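Local coordinates for protein NADPH-dependent aldehyde reductase YqhD (PDB 4QGS) that reduces a broad range of short-chain aldehydes to alcohols with NADPH, using one zinc ion per subunit, at residues R197-V211 and L290-A302. Numbering follows the deposited sequence. Where two conformers were deposited one is given.
Sequences RQVANGVVDAFVHTV and LDHAQTLAIVLPA. With ZN (zinc ion), chain B.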
# COMPACT_ATOMS: atom_id res chain seq x y z
N ARG A 197 -10.05 -2.76 -13.00
CA ARG A 197 -8.60 -2.56 -13.00
C ARG A 197 -8.08 -2.27 -11.59
O ARG A 197 -7.09 -2.88 -11.14
CB ARG A 197 -8.24 -1.41 -13.96
CG ARG A 197 -6.81 -0.87 -13.82
CD ARG A 197 -6.66 0.40 -14.67
NE ARG A 197 -5.30 0.94 -14.66
CZ ARG A 197 -4.92 2.01 -15.36
NH1 ARG A 197 -3.66 2.44 -15.30
NH2 ARG A 197 -5.80 2.65 -16.12
N GLN A 198 -8.74 -1.36 -10.89
CA GLN A 198 -8.33 -0.97 -9.55
C GLN A 198 -8.61 -2.08 -8.54
O GLN A 198 -7.84 -2.25 -7.59
CB GLN A 198 -9.03 0.32 -9.12
CG GLN A 198 -8.62 1.56 -9.91
CD GLN A 198 -9.35 2.81 -9.43
OE1 GLN A 198 -10.25 2.73 -8.61
NE2 GLN A 198 -8.96 3.96 -9.96
N VAL A 199 -9.70 -2.82 -8.73
CA VAL A 199 -10.02 -3.92 -7.80
C VAL A 199 -8.97 -5.01 -7.93
O VAL A 199 -8.42 -5.50 -6.93
CB VAL A 199 -11.43 -4.50 -8.07
CG1 VAL A 199 -11.65 -5.76 -7.23
CG2 VAL A 199 -12.49 -3.47 -7.75
N ALA A 200 -8.67 -5.39 -9.17
CA ALA A 200 -7.64 -6.41 -9.39
C ALA A 200 -6.27 -5.96 -8.89
O ALA A 200 -5.56 -6.73 -8.22
CB ALA A 200 -7.56 -6.78 -10.88
N ASN A 201 -5.89 -4.72 -9.20
CA ASN A 201 -4.60 -4.21 -8.72
C ASN A 201 -4.51 -4.25 -7.19
O ASN A 201 -3.44 -4.56 -6.63
CB ASN A 201 -4.35 -2.78 -9.18
CG ASN A 201 -4.02 -2.69 -10.66
OD1 ASN A 201 -3.74 -3.70 -11.32
ND2 ASN A 201 -4.05 -1.47 -11.19
N GLY A 202 -5.60 -3.89 -6.53
CA GLY A 202 -5.62 -3.90 -5.07
C GLY A 202 -5.41 -5.30 -4.51
O GLY A 202 -4.69 -5.48 -3.51
N VAL A 203 -6.04 -6.28 -5.14
CA VAL A 203 -5.89 -7.66 -4.71
C VAL A 203 -4.43 -8.12 -4.89
O VAL A 203 -3.84 -8.72 -4.00
CB VAL A 203 -6.85 -8.59 -5.46
CG1 VAL A 203 -6.48 -10.06 -5.22
CG2 VAL A 203 -8.27 -8.32 -5.00
N VAL A 204 -3.85 -7.83 -6.05
CA VAL A 204 -2.47 -8.22 -6.30
C VAL A 204 -1.51 -7.53 -5.34
O VAL A 204 -0.61 -8.17 -4.77
CB VAL A 204 -2.07 -7.90 -7.75
CG1 VAL A 204 -0.56 -8.10 -7.94
CG2 VAL A 204 -2.83 -8.80 -8.71
N ASP A 205 -1.71 -6.24 -5.11
CA ASP A 205 -0.80 -5.48 -4.25
C ASP A 205 -0.87 -6.01 -2.81
O ASP A 205 0.17 -6.24 -2.17
CB ASP A 205 -1.13 -3.99 -4.30
CG ASP A 205 -0.12 -3.12 -3.55
OD1 ASP A 205 1.12 -3.36 -3.61
OD2 ASP A 205 -0.59 -2.18 -2.88
N ALA A 206 -2.09 -6.25 -2.33
CA ALA A 206 -2.23 -6.86 -0.99
C ALA A 206 -1.54 -8.23 -0.90
O ALA A 206 -0.85 -8.54 0.08
CB ALA A 206 -3.71 -6.99 -0.62
N PHE A 207 -1.71 -9.04 -1.94
CA PHE A 207 -1.13 -10.38 -1.99
C PHE A 207 0.39 -10.28 -1.91
O PHE A 207 1.04 -10.99 -1.13
CB PHE A 207 -1.57 -11.08 -3.29
CG PHE A 207 -1.25 -12.56 -3.34
CD1 PHE A 207 -2.22 -13.51 -3.07
CD2 PHE A 207 0.03 -13.00 -3.68
CE1 PHE A 207 -1.94 -14.87 -3.15
CE2 PHE A 207 0.32 -14.36 -3.75
CZ PHE A 207 -0.66 -15.30 -3.49
N VAL A 208 0.95 -9.36 -2.69
CA VAL A 208 2.40 -9.23 -2.75
C VAL A 208 2.94 -8.60 -1.47
O VAL A 208 3.97 -9.06 -0.97
CB VAL A 208 2.83 -8.42 -3.98
CG1 VAL A 208 4.34 -8.19 -3.95
CG2 VAL A 208 2.42 -9.17 -5.24
N HIS A 209 2.26 -7.60 -0.90
CA HIS A 209 2.72 -7.06 0.39
C HIS A 209 2.81 -8.18 1.42
O HIS A 209 3.74 -8.20 2.24
CB HIS A 209 1.80 -5.95 0.90
CG HIS A 209 2.11 -4.60 0.31
ND1 HIS A 209 2.60 -3.55 1.05
CD2 HIS A 209 2.02 -4.15 -0.97
CE1 HIS A 209 2.78 -2.51 0.26
NE2 HIS A 209 2.44 -2.85 -0.97
N THR A 210 1.88 -9.12 1.37
CA THR A 210 1.88 -10.25 2.30
C THR A 210 3.09 -11.15 2.05
O THR A 210 3.83 -11.47 2.98
CB THR A 210 0.59 -11.06 2.20
OG1 THR A 210 -0.52 -10.18 2.43
CG2 THR A 210 0.59 -12.20 3.27
N VAL A 211 3.32 -11.56 0.80
CA VAL A 211 4.44 -12.50 0.57
C VAL A 211 5.81 -11.84 0.69
O VAL A 211 6.82 -12.53 0.86
CB VAL A 211 4.34 -13.21 -0.80
CG1 VAL A 211 3.05 -14.03 -0.91
CG2 VAL A 211 4.46 -12.20 -1.95
N LEU A 290 3.79 1.64 -15.91
CA LEU A 290 2.92 0.53 -15.57
C LEU A 290 2.30 0.75 -14.19
O LEU A 290 2.91 1.39 -13.35
CB LEU A 290 3.69 -0.80 -15.58
CG LEU A 290 4.39 -1.24 -16.88
CD1 LEU A 290 4.88 -2.67 -16.73
CD2 LEU A 290 3.50 -1.11 -18.09
N ASP A 291 1.07 0.26 -13.99
CA ASP A 291 0.45 0.30 -12.66
C ASP A 291 1.36 -0.38 -11.64
O ASP A 291 2.01 -1.37 -11.97
CB ASP A 291 -0.92 -0.40 -12.62
CG ASP A 291 -1.97 0.29 -13.47
OD1 ASP A 291 -1.74 1.43 -13.90
OD2 ASP A 291 -3.04 -0.33 -13.69
N HIS A 292 1.38 0.13 -10.41
CA HIS A 292 2.14 -0.50 -9.32
C HIS A 292 1.96 -2.02 -9.30
O HIS A 292 2.94 -2.78 -9.35
CB HIS A 292 1.72 0.10 -7.97
CG HIS A 292 2.40 -0.51 -6.77
ND1 HIS A 292 3.77 -0.61 -6.66
CD2 HIS A 292 1.88 -1.02 -5.63
CE1 HIS A 292 4.07 -1.18 -5.50
NE2 HIS A 292 2.94 -1.43 -4.86
N ALA A 293 0.71 -2.46 -9.25
CA ALA A 293 0.43 -3.89 -9.11
C ALA A 293 0.86 -4.70 -10.33
O ALA A 293 1.23 -5.87 -10.20
CB ALA A 293 -1.05 -4.12 -8.84
N GLN A 294 0.79 -4.09 -11.52
CA GLN A 294 1.25 -4.78 -12.73
C GLN A 294 2.74 -5.07 -12.62
O GLN A 294 3.20 -6.16 -12.99
CB GLN A 294 0.97 -3.94 -13.99
CG GLN A 294 -0.51 -3.77 -14.27
CD GLN A 294 -0.79 -2.72 -15.35
OE1 GLN A 294 0.06 -1.87 -15.65
NE2 GLN A 294 -1.99 -2.77 -15.92
N THR A 295 3.51 -4.13 -12.10
CA THR A 295 4.95 -4.35 -11.99
C THR A 295 5.25 -5.48 -10.99
O THR A 295 6.21 -6.23 -11.17
CB THR A 295 5.71 -3.09 -11.57
OG1 THR A 295 5.45 -2.80 -10.18
CG2 THR A 295 5.30 -1.89 -12.46
N LEU A 296 4.42 -5.60 -9.96
CA LEU A 296 4.61 -6.67 -8.97
C LEU A 296 4.28 -8.04 -9.54
O LEU A 296 4.96 -9.03 -9.25
CB LEU A 296 3.76 -6.42 -7.71
CG LEU A 296 3.92 -5.05 -7.03
CD1 LEU A 296 2.98 -4.93 -5.81
CD2 LEU A 296 5.37 -4.78 -6.62
N ALA A 297 3.22 -8.11 -10.34
CA ALA A 297 2.79 -9.37 -10.94
C ALA A 297 3.84 -9.87 -11.92
O ALA A 297 4.05 -11.07 -12.07
CB ALA A 297 1.46 -9.20 -11.64
N ILE A 298 4.52 -8.93 -12.58
CA ILE A 298 5.60 -9.30 -13.48
C ILE A 298 6.82 -9.81 -12.71
O ILE A 298 7.35 -10.89 -12.99
CB ILE A 298 6.04 -8.09 -14.36
CG1 ILE A 298 4.92 -7.68 -15.33
CG2 ILE A 298 7.33 -8.42 -15.13
CD1 ILE A 298 5.11 -6.30 -15.87
N VAL A 299 7.28 -9.04 -11.73
CA VAL A 299 8.55 -9.35 -11.06
C VAL A 299 8.46 -10.55 -10.12
O VAL A 299 9.38 -11.38 -10.10
CB VAL A 299 9.07 -8.13 -10.30
CG1 VAL A 299 10.30 -8.49 -9.44
CG2 VAL A 299 9.42 -7.02 -11.31
N LEU A 300 7.38 -10.65 -9.34
CA LEU A 300 7.34 -11.68 -8.28
C LEU A 300 7.66 -13.11 -8.76
O LEU A 300 8.54 -13.75 -8.17
CB LEU A 300 5.97 -11.69 -7.59
CG LEU A 300 5.93 -12.61 -6.36
CD1 LEU A 300 6.70 -12.01 -5.20
CD2 LEU A 300 4.48 -12.88 -5.97
N PRO A 301 6.96 -13.62 -9.79
CA PRO A 301 7.24 -15.02 -10.10
C PRO A 301 8.65 -15.21 -10.66
O PRO A 301 9.26 -16.24 -10.38
CB PRO A 301 6.16 -15.39 -11.12
CG PRO A 301 5.73 -14.07 -11.73
CD PRO A 301 5.87 -13.07 -10.63
N ALA A 302 9.16 -14.23 -11.40
CA ALA A 302 10.54 -14.32 -11.88
C ALA A 302 11.52 -14.27 -10.72
O ALA A 302 12.52 -15.01 -10.70
CB ALA A 302 10.84 -13.19 -12.88
ZN ZN B . 2.70 -2.12 -2.89
O HOH W 1 -3.85 -3.66 -13.93
O HOH W 2 3.69 -0.44 -2.12
O HOH W 3 1.16 -0.70 -2.40
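D205 and H209 from one helix and H292 from the other meet on a single zinc ion, each through one atom: OD1 of D205, NE2 of H209 and NE2 of H292 all lie 2.1 Å from the metal. H278, from helix 276-288, and two waters complete the shell. D205 has its CG anti to the backbone N (chi1 -173°), which swings the carboxylate toward the partner helix, where its plane stands 78° from the H292 ring.

At the start of both segments sits the salt bridge. R197, extended from CG to NE, grips D291 side-on: NE reaches OD2 at 2.8 Å and NH1 reaches OD1 at 2.6 Å, both on syn lone pairs, with guanidinium and carboxylate nearly coplanar. N201 brings a third donor, its ND2 meeting D291 OD2 at 2.9 Å, so OD2 takes two donors, R197 NE near the carboxylate plane and N201 ND2 from above it. A water ties N201 OD1 to Q294 NE2, while Q294 OE1 takes the backbone N-H of D291.

Between these two polar sites the helices come together at A293, whose small CB lies 3.3 Å from N201 O and is flanked by V204. L296 then bridges metal site and packing: CD1 rests on one face of the H292 ring, toward its rim, and also touches V208. Further on, V208 and V211 meet the methyls of L300, V211 CG2 lying 4.0 Å from L300 CD1. The axes cross at 51° and approach to 8.6 Å.

An Asp-His pair one helical turn apart, joined by a histidine from each of two later helices, makes up the catalytic metal site of the iron-containing alcohol dehydrogenase family, set in its helical C-terminal part and here occupied by zinc.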